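Local coordinates for protein P35 antigen (Borrelia burgdorferi, PDB 4ALY) that serves as an outer surface lipoprotein of the Lyme disease agent and is critical to ensure infection after a tick bite, at residues 113-118 and 126-131; 131-136 and 180-185. All blocks are in the same frame, centred on the assembly; numbering follows the deposited sequence.

Interaction 1 (113-118 and 126-131); sequences IFFNAN and HEYTEE
Just before Tyr128, which packs against Phe115, the backbone oxygen His126 O accepts two bonds from Thr129: the hydroxyl Thr129 OG1 at 2.8 Å, tilted out of the carbonyl plane, and weakly the backbone Thr129 N. This is the entry to helix 129-137 in an all-helical fold: a short 3-10 piece at 126-127 leads to Tyr128, which occupies the N-cap position. Facing it is the loop 113-118, the first part of the long connection that follows helix 106-110.

No direct hydrogen bond joins the two segments, and the contact is chiefly apolar. Tyr128 brings the CE1 corner of its ring to the root of the Phe115 side chain, with Tyr128 CE1 3.5 Å from Phe115 CB and 3.8 Å from Phe115 CG. The two rings are inclined by 34°, with centroids 5.7 Å apart. Phe115 CG stands opposite the backbone N (chi1 -175°), which carries the ring beyond Tyr128 as far as the aliphatic part of Glu131. There Phe115 CE1 meets Glu131 CG at 3.9 Å. Because Glu131 is bent at chi2 (94°), its CG methylene can rest near the ring while the carboxylate turns aside toward the Tyr128 side of the contact.

Phe115 extends this small cluster to helix 163-189, touching Ile171 and meeting Phe175 edge-to-face. The loop carrying it is tied in turn by a hydrogen bond from Ser119 OG to Asn116 O, and Ser119 also borders Tyr128. A loose polar link between the segments runs through a water: Asn116 ND2 donates weakly to it at 3.3 Å, and Tyr128 OH is weakly bonded to the same water at 3.5 Å.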
loop_
_atom_site.group_PDB
_atom_site.type_symbol
_atom_site.label_atom_id
_atom_site.label_comp_id
_atom_site.label_asym_id
_atom_site.label_seq_id
_atom_site.Cartn_x
_atom_site.Cartn_y
_atom_site.Cartn_z
ATOM N N ILE A 113 16.309 -6.298 3.603
ATOM C CA ILE A 113 15.205 -6.327 4.527
ATOM C C ILE A 113 14.411 -7.622 4.301
ATOM O O ILE A 113 14.552 -8.223 3.252
ATOM C CB ILE A 113 14.270 -5.105 4.309
ATOM C CG1 ILE A 113 13.705 -5.149 2.861
ATOM C CG2 ILE A 113 15.001 -3.793 4.654
ATOM C CD1 ILE A 113 12.464 -4.325 2.642
ATOM N N PHE A 114 13.582 -7.993 5.280
ATOM C CA PHE A 114 12.651 -9.147 5.243
ATOM C C PHE A 114 11.192 -8.746 5.274
ATOM O O PHE A 114 10.817 -7.805 5.953
ATOM C CB PHE A 114 12.873 -10.062 6.430
ATOM C CG PHE A 114 14.255 -10.552 6.486
ATOM C CD1 PHE A 114 14.654 -11.613 5.675
ATOM C CD2 PHE A 114 15.206 -9.902 7.283
ATOM C CE1 PHE A 114 15.964 -12.032 5.674
ATOM C CE2 PHE A 114 16.529 -10.340 7.284
ATOM C CZ PHE A 114 16.891 -11.420 6.502
ATOM N N PHE A 115 10.363 -9.532 4.608
ATOM C CA PHE A 115 8.979 -9.199 4.527
ATOM C C PHE A 115 8.353 -9.115 5.920
ATOM O O PHE A 115 7.733 -8.114 6.274
ATOM C CB PHE A 115 8.236 -10.191 3.602
ATOM C CG PHE A 115 6.792 -9.831 3.375
ATOM C CD1 PHE A 115 6.442 -8.639 2.751
ATOM C CD2 PHE A 115 5.777 -10.671 3.798
ATOM C CE1 PHE A 115 5.093 -8.313 2.553
ATOM C CE2 PHE A 115 4.418 -10.351 3.590
ATOM C CZ PHE A 115 4.079 -9.174 2.968
ATOM N N ASN A 116 8.492 -10.186 6.686
ATOM C CA ASN A 116 7.988 -10.226 8.072
ATOM C C ASN A 116 9.016 -10.997 8.894
ATOM O O ASN A 116 9.878 -11.697 8.309
ATOM C CB ASN A 116 6.566 -10.817 8.182
ATOM C CG ASN A 116 6.450 -12.165 7.498
ATOM O OD1 ASN A 116 7.396 -12.954 7.494
ATOM N ND2 ASN A 116 5.322 -12.419 6.874
ATOM N N ALA A 117 8.966 -10.842 10.225
ATOM C CA ALA A 117 9.933 -11.530 11.131
ATOM C C ALA A 117 10.076 -13.053 10.880
ATOM O O ALA A 117 11.039 -13.665 11.343
ATOM C CB ALA A 117 9.632 -11.231 12.607
ATOM N N ASN A 118 9.142 -13.621 10.103
ATOM C CA ASN A 118 9.078 -15.063 9.798
ATOM C C ASN A 118 9.758 -15.507 8.489
ATOM O O ASN A 118 9.824 -16.712 8.201
ATOM C CB ASN A 118 7.596 -15.537 9.765
ATOM C CG ASN A 118 7.069 -15.979 11.134
ATOM O OD1 ASN A 118 7.843 -16.302 12.048
ATOM N ND2 ASN A 118 5.741 -15.999 11.281
ATOM N N HIS A 126 12.741 -13.791 -5.884
ATOM C CA HIS A 126 11.594 -14.154 -6.765
ATOM C C HIS A 126 10.347 -14.474 -5.940
ATOM O O HIS A 126 9.224 -14.418 -6.406
ATOM C CB HIS A 126 11.971 -15.312 -7.680
ATOM C CG HIS A 126 10.905 -15.666 -8.714
ATOM N ND1 HIS A 126 9.913 -16.589 -8.481
ATOM C CD2 HIS A 126 10.700 -15.198 -10.030
ATOM C CE1 HIS A 126 9.129 -16.690 -9.577
ATOM N NE2 HIS A 126 9.605 -15.835 -10.521
ATOM N N GLU A 127 10.519 -14.758 -4.662
ATOM C CA GLU A 127 9.391 -15.189 -3.875
ATOM C C GLU A 127 8.495 -14.012 -3.515
ATOM O O GLU A 127 7.378 -14.205 -3.126
ATOM C CB GLU A 127 9.907 -15.928 -2.618
ATOM C CG GLU A 127 8.828 -16.257 -1.605
ATOM C CD GLU A 127 9.298 -16.894 -0.292
ATOM O OE1 GLU A 127 10.421 -17.457 -0.212
ATOM O OE2 GLU A 127 8.509 -16.861 0.702
ATOM N N TYR A 128 9.011 -12.799 -3.634
ATOM C CA TYR A 128 8.300 -11.583 -3.264
ATOM C C TYR A 128 7.990 -10.709 -4.470
ATOM O O TYR A 128 7.696 -9.530 -4.326
ATOM C CB TYR A 128 9.105 -10.829 -2.213
ATOM C CG TYR A 128 9.172 -11.645 -0.967
ATOM C CD1 TYR A 128 8.070 -11.752 -0.151
ATOM C CD2 TYR A 128 10.322 -12.364 -0.634
ATOM C CE1 TYR A 128 8.079 -12.555 0.979
ATOM C CE2 TYR A 128 10.353 -13.151 0.500
ATOM C CZ TYR A 128 9.221 -13.254 1.298
ATOM O OH TYR A 128 9.215 -14.024 2.456
ATOM N N THR A 129 8.071 -11.295 -5.666
ATOM C CA THR A 129 7.616 -10.620 -6.887
ATOM C C THR A 129 6.261 -9.909 -6.709
ATOM O O THR A 129 6.172 -8.662 -6.883
ATOM C CB THR A 129 7.523 -11.621 -8.067
ATOM O OG1 THR A 129 8.763 -12.321 -8.183
ATOM C CG2 THR A 129 7.212 -10.894 -9.366
ATOM N N GLU A 130 5.235 -10.689 -6.340
ATOM C CA GLU A 130 3.898 -10.127 -6.068
ATOM C C GLU A 130 3.857 -8.934 -5.095
ATOM O O GLU A 130 3.263 -7.877 -5.396
ATOM C CB GLU A 130 2.945 -11.172 -5.581
ATOM C CG GLU A 130 1.763 -11.389 -6.497
ATOM C CD GLU A 130 0.442 -11.305 -5.725
ATOM O OE1 GLU A 130 0.497 -11.125 -4.488
ATOM O OE2 GLU A 130 -0.657 -11.387 -6.337
ATOM N N GLU A 131 4.485 -9.099 -3.943
ATOM C CA GLU A 131 4.507 -8.091 -2.911
ATOM C C GLU A 131 5.287 -6.831 -3.355
ATOM O O GLU A 131 4.887 -5.679 -3.159
ATOM C CB GLU A 131 5.164 -8.692 -1.688
ATOM C CG GLU A 131 4.276 -9.655 -0.972
ATOM C CD GLU A 131 4.498 -11.088 -1.398
ATOM O OE1 GLU A 131 5.142 -11.396 -2.448
ATOM O OE2 GLU A 131 3.989 -11.934 -0.647
HETATM O O HOH W 1 6.543 -14.517 4.642
#

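Interaction 2 (131-136 and 180-185); sequences ERRMLY and AMEEIS
Arg133 and Met134 both reach Glu182 where helix 129-137 passes helix 163-189, and within these segments both contacts fall on this one carboxylate. Along 180-185, Met181 comes first through its backbone: Met181 O accepts Ser185 N as part of the helix and also the side-chain hydroxyl of Ser185 one turn on.

Glu182 follows, extended beyond CG and aimed at the other helix. Arg133 approaches it from the opposite direction, its chain folded at chi2 and chi3 (-77° and -52°) to bring the guanidinium round, and the two flat groups are nearly coplanar. The resulting salt bridge is unequal. Arg133 NH2 donates to the syn lone pair of Glu182 OE1 at 2.8 Å, the oxygen lying almost in the guanidinium plane, whereas the bond from Arg133 NH1 to Glu182 OE2 is weak at 3.4 Å. Arg133 NH1 also bonds Thr137 OG1, and Glu182 OE2 takes a second bond from Gln178 NE2, so both members are steadied from their own helices. Met134 runs alongside in the opposite direction, its methyl CE 3.0 Å from Glu182 OE1, a tight approach in the model.

Glu182 also touches Ile86 and Ser90 of helix 70-95, which runs by Arg133 at Asp93, while Met181, Ile184 and Ser185 pack on helix 200-233 and Ala180, Glu183 and Ile184 on helix 254-275.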
loop_
_atom_site.group_PDB
_atom_site.type_symbol
_atom_site.label_atom_id
_atom_site.label_comp_id
_atom_site.label_asym_id
_atom_site.label_seq_id
_atom_site.Cartn_x
_atom_site.Cartn_y
_atom_site.Cartn_z
ATOM N N GLU A 131 4.485 -9.099 -3.943
ATOM C CA GLU A 131 4.507 -8.091 -2.911
ATOM C C GLU A 131 5.287 -6.831 -3.355
ATOM O O GLU A 131 4.887 -5.679 -3.159
ATOM C CB GLU A 131 5.164 -8.692 -1.688
ATOM C CG GLU A 131 4.276 -9.655 -0.972
ATOM C CD GLU A 131 4.498 -11.088 -1.398
ATOM O OE1 GLU A 131 5.142 -11.396 -2.448
ATOM O OE2 GLU A 131 3.989 -11.934 -0.647
ATOM N N ARG A 132 6.380 -7.045 -4.019
ATOM C CA ARG A 132 7.016 -5.935 -4.639
ATOM C C ARG A 132 6.049 -5.125 -5.587
ATOM O O ARG A 132 5.933 -3.894 -5.472
ATOM C CB ARG A 132 8.216 -6.436 -5.356
ATOM C CG ARG A 132 9.505 -6.171 -4.675
ATOM C CD ARG A 132 10.608 -6.443 -5.706
ATOM N NE ARG A 132 10.976 -7.717 -5.203
ATOM C CZ ARG A 132 11.138 -8.849 -5.862
ATOM N NH1 ARG A 132 11.086 -8.930 -7.191
ATOM N NH2 ARG A 132 11.476 -9.873 -5.098
ATOM N N ARG A 133 5.380 -5.814 -6.504
ATOM C CA ARG A 133 4.392 -5.246 -7.438
ATOM C C ARG A 133 3.308 -4.415 -6.691
ATOM O O ARG A 133 3.036 -3.201 -7.040
ATOM C CB ARG A 133 3.773 -6.358 -8.336
ATOM C CG ARG A 133 3.081 -5.823 -9.633
ATOM C CD ARG A 133 1.698 -5.209 -9.328
ATOM N NE ARG A 133 0.873 -6.136 -8.572
ATOM C CZ ARG A 133 -0.163 -5.749 -7.852
ATOM N NH1 ARG A 133 -0.418 -4.466 -7.787
ATOM N NH2 ARG A 133 -0.915 -6.609 -7.178
ATOM N N MET A 134 2.759 -4.991 -5.614
ATOM C CA MET A 134 1.714 -4.296 -4.793
ATOM C C MET A 134 2.347 -3.040 -4.205
ATOM O O MET A 134 1.761 -1.994 -4.186
ATOM C CB MET A 134 1.186 -5.214 -3.702
ATOM C CG MET A 134 -0.210 -5.771 -3.941
ATOM S SD MET A 134 -0.415 -7.319 -3.058
ATOM C CE MET A 134 -1.780 -8.113 -3.928
ATOM N N LEU A 135 3.591 -3.116 -3.774
ATOM C CA LEU A 135 4.209 -1.922 -3.290
ATOM C C LEU A 135 4.276 -0.825 -4.413
ATOM O O LEU A 135 4.046 0.362 -4.141
ATOM C CB LEU A 135 5.603 -2.259 -2.807
ATOM C CG LEU A 135 6.446 -1.086 -2.340
ATOM C CD1 LEU A 135 5.781 -0.340 -1.154
ATOM C CD2 LEU A 135 7.832 -1.676 -1.968
ATOM N N TYR A 136 4.602 -1.224 -5.657
ATOM C CA TYR A 136 4.780 -0.246 -6.742
ATOM C C TYR A 136 3.416 0.361 -7.098
ATOM O O TYR A 136 3.298 1.568 -7.298
ATOM C CB TYR A 136 5.393 -0.910 -7.993
ATOM C CG TYR A 136 6.733 -1.608 -7.830
ATOM C CD1 TYR A 136 7.705 -1.140 -6.937
ATOM C CD2 TYR A 136 7.033 -2.746 -8.573
ATOM C CE1 TYR A 136 8.945 -1.755 -6.819
ATOM C CE2 TYR A 136 8.242 -3.406 -8.430
ATOM C CZ TYR A 136 9.219 -2.875 -7.561
ATOM O OH TYR A 136 10.461 -3.504 -7.429
ATOM N N ALA A 180 -4.642 -4.403 1.106
ATOM C CA ALA A 180 -6.018 -4.322 1.619
ATOM C C ALA A 180 -6.990 -4.001 0.473
ATOM O O ALA A 180 -8.039 -4.651 0.372
ATOM C CB ALA A 180 -6.155 -3.297 2.730
ATOM N N MET A 181 -6.661 -3.026 -0.386
ATOM C CA MET A 181 -7.583 -2.691 -1.482
ATOM C C MET A 181 -7.886 -3.883 -2.400
ATOM O O MET A 181 -9.007 -4.017 -2.927
ATOM C CB MET A 181 -7.069 -1.516 -2.313
ATOM C CG MET A 181 -6.939 -0.210 -1.538
ATOM S SD MET A 181 -5.923 1.005 -2.406
ATOM C CE MET A 181 -7.108 1.678 -3.556
ATOM N N GLU A 182 -6.902 -4.766 -2.572
ATOM C CA GLU A 182 -7.043 -5.824 -3.557
ATOM C C GLU A 182 -7.677 -7.084 -2.954
ATOM O O GLU A 182 -8.318 -7.856 -3.666
ATOM C CB GLU A 182 -5.697 -6.138 -4.245
ATOM C CG GLU A 182 -5.087 -4.884 -4.826
ATOM C CD GLU A 182 -3.865 -5.103 -5.695
ATOM O OE1 GLU A 182 -3.305 -6.225 -5.682
ATOM O OE2 GLU A 182 -3.466 -4.112 -6.370
ATOM N N GLU A 183 -7.500 -7.315 -1.663
ATOM C CA GLU A 183 -8.127 -8.465 -1.033
ATOM C C GLU A 183 -9.632 -8.191 -0.995
ATOM O O GLU A 183 -10.472 -9.067 -1.345
ATOM C CB GLU A 183 -7.675 -8.590 0.402
ATOM C CG GLU A 183 -6.352 -9.268 0.631
ATOM C CD GLU A 183 -6.078 -9.399 2.116
ATOM O OE1 GLU A 183 -6.943 -9.947 2.845
ATOM O OE2 GLU A 183 -5.040 -8.935 2.570
ATOM N N ILE A 184 -9.953 -6.973 -0.569
ATOM C CA ILE A 184 -11.325 -6.507 -0.474
ATOM C C ILE A 184 -11.997 -6.483 -1.861
ATOM O O ILE A 184 -13.119 -6.890 -1.947
ATOM C CB ILE A 184 -11.425 -5.157 0.287
ATOM C CG1 ILE A 184 -11.402 -5.402 1.789
ATOM C CG2 ILE A 184 -12.634 -4.307 -0.140
ATOM C CD1 ILE A 184 -10.869 -4.213 2.544
ATOM N N SER A 185 -11.324 -6.058 -2.935
ATOM C CA SER A 185 -11.962 -6.093 -4.240
ATOM C C SER A 185 -12.198 -7.522 -4.727
ATOM O O SER A 185 -13.196 -7.783 -5.387
ATOM C CB SER A 185 -11.186 -5.295 -5.276
ATOM O OG SER A 185 -11.030 -3.964 -4.877
#

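Both interactions hold helix 129-137, one at its entrance and the other further along, with centres about 13 Å apart. They share Glu131, which takes part in the contact only in interaction 1. Interaction 1 is local, joining the helix start to a preceding loop in a partly buried place, and relies on aromatic and aliphatic contact with a loose water link. Interaction 2 is buried nearer the centre of the chain and joins segments 44 residues apart by a salt bridge. Helix 163-189 unites them: Phe115 and Glu131 lean on its Phe175, and Glu182, two turns on, receives Arg133.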